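Local coordinates for EST1E (Clostridium proteoclasticum, PDB 2WTM), which hydrolyses ester bonds as a promiscuous feruloyl esterase of a rumen bacterium, probably releasing ferulic acid from its esters, at residues I137-R142 / A176-E182; A118-D123 / F184-K190. All coordinates share one frame. Numbering follows the deposited sequence.

Contact 1 of 2, residues I137-R142 / A176-E182; sequences IPEIAR and AQTIRVE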
loop_
_atom_site.group_PDB
_atom_site.type_symbol
_atom_site.label_atom_id
_atom_site.label_comp_id
_atom_site.label_asym_id
_atom_site.label_seq_id
_atom_site.Cartn_x
_atom_site.Cartn_y
_atom_site.Cartn_z
ATOM N N ILE A 137 15.154 1.669 -0.721
ATOM C CA ILE A 137 14.312 2.855 -0.962
ATOM C C ILE A 137 13.545 3.267 0.308
ATOM O O ILE A 137 13.509 4.440 0.618
ATOM C CB ILE A 137 13.424 2.685 -2.214
ATOM C CG1 ILE A 137 14.292 2.979 -3.461
ATOM C CG2 ILE A 137 12.212 3.608 -2.128
ATOM C CD1 ILE A 137 13.602 2.706 -4.740
ATOM N N PRO A 138 12.852 2.322 0.994
ATOM C CA PRO A 138 12.041 2.789 2.193
ATOM C C PRO A 138 12.894 3.357 3.291
ATOM O O PRO A 138 12.514 4.447 3.799
ATOM C CB PRO A 138 11.217 1.555 2.584
ATOM C CG PRO A 138 11.172 0.757 1.224
ATOM C CD PRO A 138 12.542 0.926 0.616
ATOM N N GLU A 139 13.982 2.712 3.613
ATOM C CA GLU A 139 14.826 3.203 4.759
ATOM C C GLU A 139 15.387 4.584 4.374
ATOM O O GLU A 139 15.318 5.569 5.136
ATOM C CB GLU A 139 15.907 2.215 5.131
ATOM C CG GLU A 139 16.915 2.812 6.071
ATOM C CD GLU A 139 18.005 1.850 6.555
ATOM O OE1 GLU A 139 17.979 0.617 6.336
ATOM O OE2 GLU A 139 18.947 2.393 7.159
ATOM N N ILE A 140 15.865 4.704 3.142
ATOM C CA ILE A 140 16.487 5.940 2.712
ATOM C C ILE A 140 15.460 7.042 2.588
ATOM O O ILE A 140 15.736 8.164 2.937
ATOM C CB ILE A 140 17.326 5.710 1.469
ATOM C CG1 ILE A 140 18.478 4.742 1.736
ATOM C CG2 ILE A 140 17.822 6.986 0.844
ATOM C CD1 ILE A 140 19.319 5.097 2.926
ATOM N N ALA A 141 14.215 6.720 2.200
ATOM C CA ALA A 141 13.145 7.684 2.174
ATOM C C ALA A 141 12.849 8.241 3.570
ATOM O O ALA A 141 12.538 9.439 3.730
ATOM C CB ALA A 141 11.895 7.096 1.550
ATOM N N ARG A 142 12.960 7.372 4.545
ATOM C CA ARG A 142 12.780 7.759 5.951
ATOM C C ARG A 142 13.835 8.743 6.421
ATOM O O ARG A 142 13.524 9.600 7.322
ATOM C CB ARG A 142 12.685 6.536 6.884
ATOM C CG ARG A 142 11.368 5.767 6.732
ATOM C CD ARG A 142 11.203 4.704 7.761
ATOM N NE ARG A 142 12.042 3.529 7.542
ATOM C CZ ARG A 142 11.733 2.502 6.764
ATOM N NH1 ARG A 142 10.586 2.467 6.161
ATOM N NH2 ARG A 142 12.575 1.447 6.691
ATOM N N ALA A 176 6.452 5.133 0.531
ATOM C CA ALA A 176 7.689 4.383 0.689
ATOM C C ALA A 176 8.141 4.336 2.142
ATOM O O ALA A 176 8.667 3.325 2.640
ATOM C CB ALA A 176 8.810 4.957 -0.169
ATOM N N GLN A 177 8.022 5.469 2.789
ATOM C CA GLN A 177 8.452 5.538 4.157
ATOM C C GLN A 177 7.766 4.501 5.081
ATOM O O GLN A 177 8.310 4.160 6.161
ATOM C CB GLN A 177 8.178 6.950 4.695
ATOM C CG GLN A 177 9.118 8.052 4.218
ATOM C CD GLN A 177 8.828 9.362 4.918
ATOM O OE1 GLN A 177 7.754 9.572 5.445
ATOM N NE2 GLN A 177 9.801 10.294 4.851
ATOM N N THR A 178 6.561 4.038 4.686
ATOM C CA THR A 178 5.787 3.143 5.573
ATOM C C THR A 178 6.304 1.713 5.549
ATOM O O THR A 178 5.934 0.869 6.358
ATOM C CB THR A 178 4.359 3.150 5.244
ATOM O OG1 THR A 178 4.095 2.384 4.049
ATOM C CG2 THR A 178 3.786 4.575 5.209
ATOM N N ILE A 179 7.075 1.388 4.553
ATOM C CA ILE A 179 7.392 -0.020 4.234
ATOM C C ILE A 179 8.582 -0.486 5.008
ATOM O O ILE A 179 9.690 0.038 4.897
ATOM C CB ILE A 179 7.616 -0.207 2.737
ATOM C CG1 ILE A 179 6.334 0.051 1.987
ATOM C CG2 ILE A 179 8.039 -1.653 2.362
ATOM C CD1 ILE A 179 6.438 0.181 0.535
ATOM N N ARG A 180 8.372 -1.553 5.801
ATOM C CA ARG A 180 9.471 -2.196 6.548
ATOM C C ARG A 180 9.997 -3.429 5.794
ATOM O O ARG A 180 9.501 -4.506 5.977
ATOM C CB ARG A 180 8.954 -2.603 7.913
ATOM C CG ARG A 180 8.190 -1.492 8.645
ATOM C CD ARG A 180 8.870 -0.175 8.717
ATOM N NE ARG A 180 10.203 -0.299 9.282
ATOM C CZ ARG A 180 10.848 0.680 9.892
ATOM N NH1 ARG A 180 10.278 1.868 10.098
ATOM N NH2 ARG A 180 12.077 0.442 10.332
ATOM N N VAL A 181 10.949 -3.198 4.896
ATOM C CA VAL A 181 11.448 -4.273 4.011
ATOM C C VAL A 181 11.842 -5.522 4.757
ATOM O O VAL A 181 11.574 -6.634 4.344
ATOM C CB VAL A 181 12.594 -3.750 3.079
ATOM C CG1 VAL A 181 13.096 -4.832 2.179
ATOM C CG2 VAL A 181 12.079 -2.588 2.243
ATOM N N GLU A 182 12.503 -5.300 5.886
ATOM C CA GLU A 182 13.017 -6.416 6.669
ATOM C C GLU A 182 11.953 -7.406 7.098
ATOM O O GLU A 182 12.234 -8.631 7.212
ATOM C CB GLU A 182 13.753 -5.851 7.885
ATOM C CG GLU A 182 15.069 -5.159 7.638
ATOM C CD GLU A 182 14.973 -3.721 7.053
ATOM O OE1 GLU A 182 13.845 -3.097 7.044
ATOM O OE2 GLU A 182 16.052 -3.211 6.623
HETATM O O HOH W 1 16.435 -1.027 5.057
HETATM O O HOH W 2 12.907 -1.083 5.324
#

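Contact 2 of 2, residues A118-D123 / F184-K190; sequences AAMERD and FVDKYTK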
loop_
_atom_site.group_PDB
_atom_site.type_symbol
_atom_site.label_atom_id
_atom_site.label_comp_id
_atom_site.label_asym_id
_atom_site.label_seq_id
_atom_site.Cartn_x
_atom_site.Cartn_y
_atom_site.Cartn_z
ATOM N N ALA A 118 6.434 -11.222 -3.172
ATOM C CA ALA A 118 6.728 -12.646 -2.870
ATOM C C ALA A 118 6.369 -13.031 -1.432
ATOM O O ALA A 118 5.762 -14.065 -1.121
ATOM C CB ALA A 118 8.107 -13.005 -3.183
ATOM N N ALA A 119 6.696 -12.135 -0.537
ATOM C CA ALA A 119 6.338 -12.397 0.843
ATOM C C ALA A 119 4.825 -12.425 1.025
ATOM O O ALA A 119 4.300 -13.265 1.748
ATOM C CB ALA A 119 7.056 -11.417 1.728
ATOM N N MET A 120 4.108 -11.488 0.421
ATOM C CA MET A 120 2.680 -11.429 0.550
ATOM C C MET A 120 2.028 -12.603 -0.112
ATOM O O MET A 120 0.904 -12.983 0.216
ATOM C CB MET A 120 2.181 -10.125 -0.084
ATOM C CG MET A 120 2.742 -8.878 0.590
ATOM S SD MET A 120 2.406 -7.349 -0.397
ATOM C CE MET A 120 0.853 -7.339 0.070
ATOM N N GLU A 121 2.738 -13.198 -1.085
ATOM C CA GLU A 121 2.291 -14.343 -1.892
ATOM C C GLU A 121 3.145 -15.607 -1.597
ATOM O O GLU A 121 3.414 -16.411 -2.484
ATOM C CB GLU A 121 2.379 -14.030 -3.404
ATOM C CG GLU A 121 1.541 -12.895 -3.813
ATOM C CD GLU A 121 0.075 -13.232 -4.055
ATOM O OE1 GLU A 121 -0.419 -14.277 -3.564
ATOM O OE2 GLU A 121 -0.605 -12.399 -4.722
ATOM N N ARG A 122 3.554 -15.777 -0.354
ATOM C CA ARG A 122 4.663 -16.719 -0.037
ATOM C C ARG A 122 4.226 -18.162 -0.196
ATOM O O ARG A 122 5.087 -19.000 -0.446
ATOM C CB ARG A 122 5.241 -16.427 1.351
ATOM C CG ARG A 122 4.198 -16.503 2.508
ATOM C CD ARG A 122 4.756 -15.859 3.756
ATOM N NE ARG A 122 3.757 -15.658 4.826
ATOM C CZ ARG A 122 2.851 -14.682 4.893
ATOM N NH1 ARG A 122 2.737 -13.781 3.930
ATOM N NH2 ARG A 122 2.022 -14.606 5.937
ATOM N N ASP A 123 2.907 -18.412 -0.126
ATOM C CA ASP A 123 2.319 -19.724 -0.380
ATOM C C ASP A 123 2.425 -20.120 -1.854
ATOM O O ASP A 123 2.469 -21.323 -2.128
ATOM C CB ASP A 123 0.880 -19.854 0.138
ATOM C CG ASP A 123 -0.034 -18.697 -0.232
ATOM O OD1 ASP A 123 0.463 -17.607 -0.539
ATOM O OD2 ASP A 123 -1.270 -18.869 -0.103
ATOM N N PHE A 184 9.304 -8.230 5.323
ATOM C CA PHE A 184 9.030 -9.040 4.125
ATOM C C PHE A 184 10.173 -10.041 3.819
ATOM O O PHE A 184 9.922 -11.128 3.315
ATOM C CB PHE A 184 8.808 -8.152 2.853
ATOM C CG PHE A 184 7.654 -7.190 2.938
ATOM C CD1 PHE A 184 6.508 -7.444 2.266
ATOM C CD2 PHE A 184 7.687 -6.068 3.758
ATOM C CE1 PHE A 184 5.429 -6.568 2.275
ATOM C CE2 PHE A 184 6.636 -5.152 3.768
ATOM C CZ PHE A 184 5.496 -5.421 3.036
ATOM N N VAL A 185 11.397 -9.631 4.063
ATOM C CA VAL A 185 12.541 -10.548 3.920
ATOM C C VAL A 185 12.363 -11.727 4.889
ATOM O O VAL A 185 12.515 -12.900 4.521
ATOM C CB VAL A 185 13.863 -9.839 4.157
ATOM C CG1 VAL A 185 15.022 -10.811 4.241
ATOM C CG2 VAL A 185 14.111 -8.802 3.049
ATOM N N ASP A 186 12.040 -11.402 6.129
ATOM C CA ASP A 186 11.847 -12.459 7.105
ATOM C C ASP A 186 10.743 -13.444 6.766
ATOM O O ASP A 186 10.789 -14.633 7.177
ATOM C CB ASP A 186 11.523 -11.817 8.471
ATOM C CG ASP A 186 12.749 -11.380 9.220
ATOM O OD1 ASP A 186 13.925 -11.694 8.837
ATOM O OD2 ASP A 186 12.519 -10.687 10.245
ATOM N N LYS A 187 9.707 -12.990 6.084
ATOM C CA LYS A 187 8.584 -13.837 5.786
ATOM C C LYS A 187 8.791 -14.775 4.621
ATOM O O LYS A 187 8.119 -15.834 4.593
ATOM C CB LYS A 187 7.330 -13.021 5.598
ATOM C CG LYS A 187 6.836 -12.398 6.884
ATOM C CD LYS A 187 6.555 -13.421 7.971
ATOM C CE LYS A 187 5.474 -14.386 7.580
ATOM N NZ LYS A 187 5.014 -15.233 8.739
ATOM N N TYR A 188 9.727 -14.460 3.709
ATOM C CA TYR A 188 9.862 -15.299 2.518
ATOM C C TYR A 188 11.077 -16.181 2.702
ATOM O O TYR A 188 12.208 -15.739 2.543
ATOM C CB TYR A 188 9.992 -14.433 1.244
ATOM C CG TYR A 188 9.933 -15.306 -0.009
ATOM C CD1 TYR A 188 8.701 -15.710 -0.521
ATOM C CD2 TYR A 188 11.112 -15.744 -0.632
ATOM C CE1 TYR A 188 8.632 -16.522 -1.680
ATOM C CE2 TYR A 188 11.036 -16.556 -1.737
ATOM C CZ TYR A 188 9.805 -16.932 -2.243
ATOM O OH TYR A 188 9.688 -17.777 -3.336
ATOM N N THR A 189 10.775 -17.417 3.078
ATOM C CA THR A 189 11.821 -18.416 3.400
ATOM C C THR A 189 12.119 -19.401 2.322
ATOM O O THR A 189 12.963 -20.311 2.547
ATOM C CB THR A 189 11.404 -19.191 4.634
ATOM O OG1 THR A 189 10.191 -19.861 4.371
ATOM C CG2 THR A 189 11.239 -18.177 5.804
ATOM N N LYS A 190 11.506 -19.256 1.154
ATOM C CA LYS A 190 11.750 -20.118 -0.020
ATOM C C LYS A 190 13.021 -19.610 -0.727
ATOM O O LYS A 190 13.608 -18.634 -0.326
ATOM C CB LYS A 190 10.546 -20.195 -0.951
ATOM C CG LYS A 190 9.346 -20.870 -0.340
ATOM C CD LYS A 190 8.179 -20.898 -1.196
ATOM C CE LYS A 190 6.996 -21.675 -0.642
ATOM N NZ LYS A 190 5.776 -21.450 -1.545
#

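Contact 1 of 2, residues I137-R142 / A176-E182
Arg142 NH1 donates two hydrogen bonds to backbone carbonyls of the turn opposite, to Gln177 O at 2.8 Å and to Ile179 O at 2.9 Å, gripping the type I turn Ala176–Ile179 from the edge of its guanidinium. In return Gln177 NE2 bonds Ala141 O (3.1 Å), while Gln177 OE1 is held by Arg122 of the second subunit. The Arg180 guanidinium stacks flat on that of Arg142, centres 3.7 Å apart and planes within 9°, despite the like charges. One water joins Arg142 NH2, Val181 N and Glu182 OE1; another donates to both Glu139 OE1 and Glu182 OE2, bridging two carboxylates that would otherwise repel. Beneath this polar layer Pro138 packs against segment 176-182, its CG 3.6 Å from Val181 CG2 and 4.0 Å from Ile179 CB, and Ala141 CB meets Ala176 CB at 4.1 Å. Helix 137-143 is thereby tied to the linker between helices 171-176 and 181-187, with Leu112 and Leu116 of helix 109-120 packing against the apolar side.

Contact 2 of 2, residues A118-D123 / F184-K190
Tyr188 lays one face of its ring over Ala118, whose CB sits 4.1 Å from the ring centroid in a CH-pi contact, while the phenol OH bonds Ile125 O at the start of the next strand. Small Ala119 lets the helix ends come close: its CB lies 3.3 Å from Phe184 O and 3.9 Å from Phe184 CB, and its CA is 4.9 Å from Tyr188 CA. Met120 meets the edge of the Phe184 ring, a Met-aromatic contact with SD 5.5 Å from the centroid. Beyond the helix end, Arg122 NH1 folds back onto Ala119 O (2.7 Å), and Lys187 CE packs over one guanidinium face, 3.5 Å from Arg122 NE; Glu154 of the second subunit forms salt bridges with both cations. Lys190 NZ donates to Arg122 O at 2.8 Å. Helices 109-120 and 181-187 thus pack at their C-terminal ends, just before the adjacent parallel strands 125-131 and 192-197, an arrangement belonging to the layered alpha/beta-hydrolase fold.

Contacts 1 and 2 share helix 181-187, contact 1 at its start and contact 2 at its end, with centres about 17 Å apart. They meet directly where Ile179 CG2 packs 4.0 Å from Phe184 CE2. Along the chain, the segments of contact 1 both fall between those of contact 2. The dimer couples them as well: Gln177 in contact 1 of one subunit bonds Arg122 in contact 2 of the other, and Thr178 packs on the partner's Phe184. In contact 1 the Ile137 side chain lies near, without touching, the putative Ser108–His228–Asp200 triad, and about 6 Å from a phosphate, probably a crystallisation ion; contact 2 involves the opposite end of helix 109-120 from the probable nucleophile elbow around Ser108.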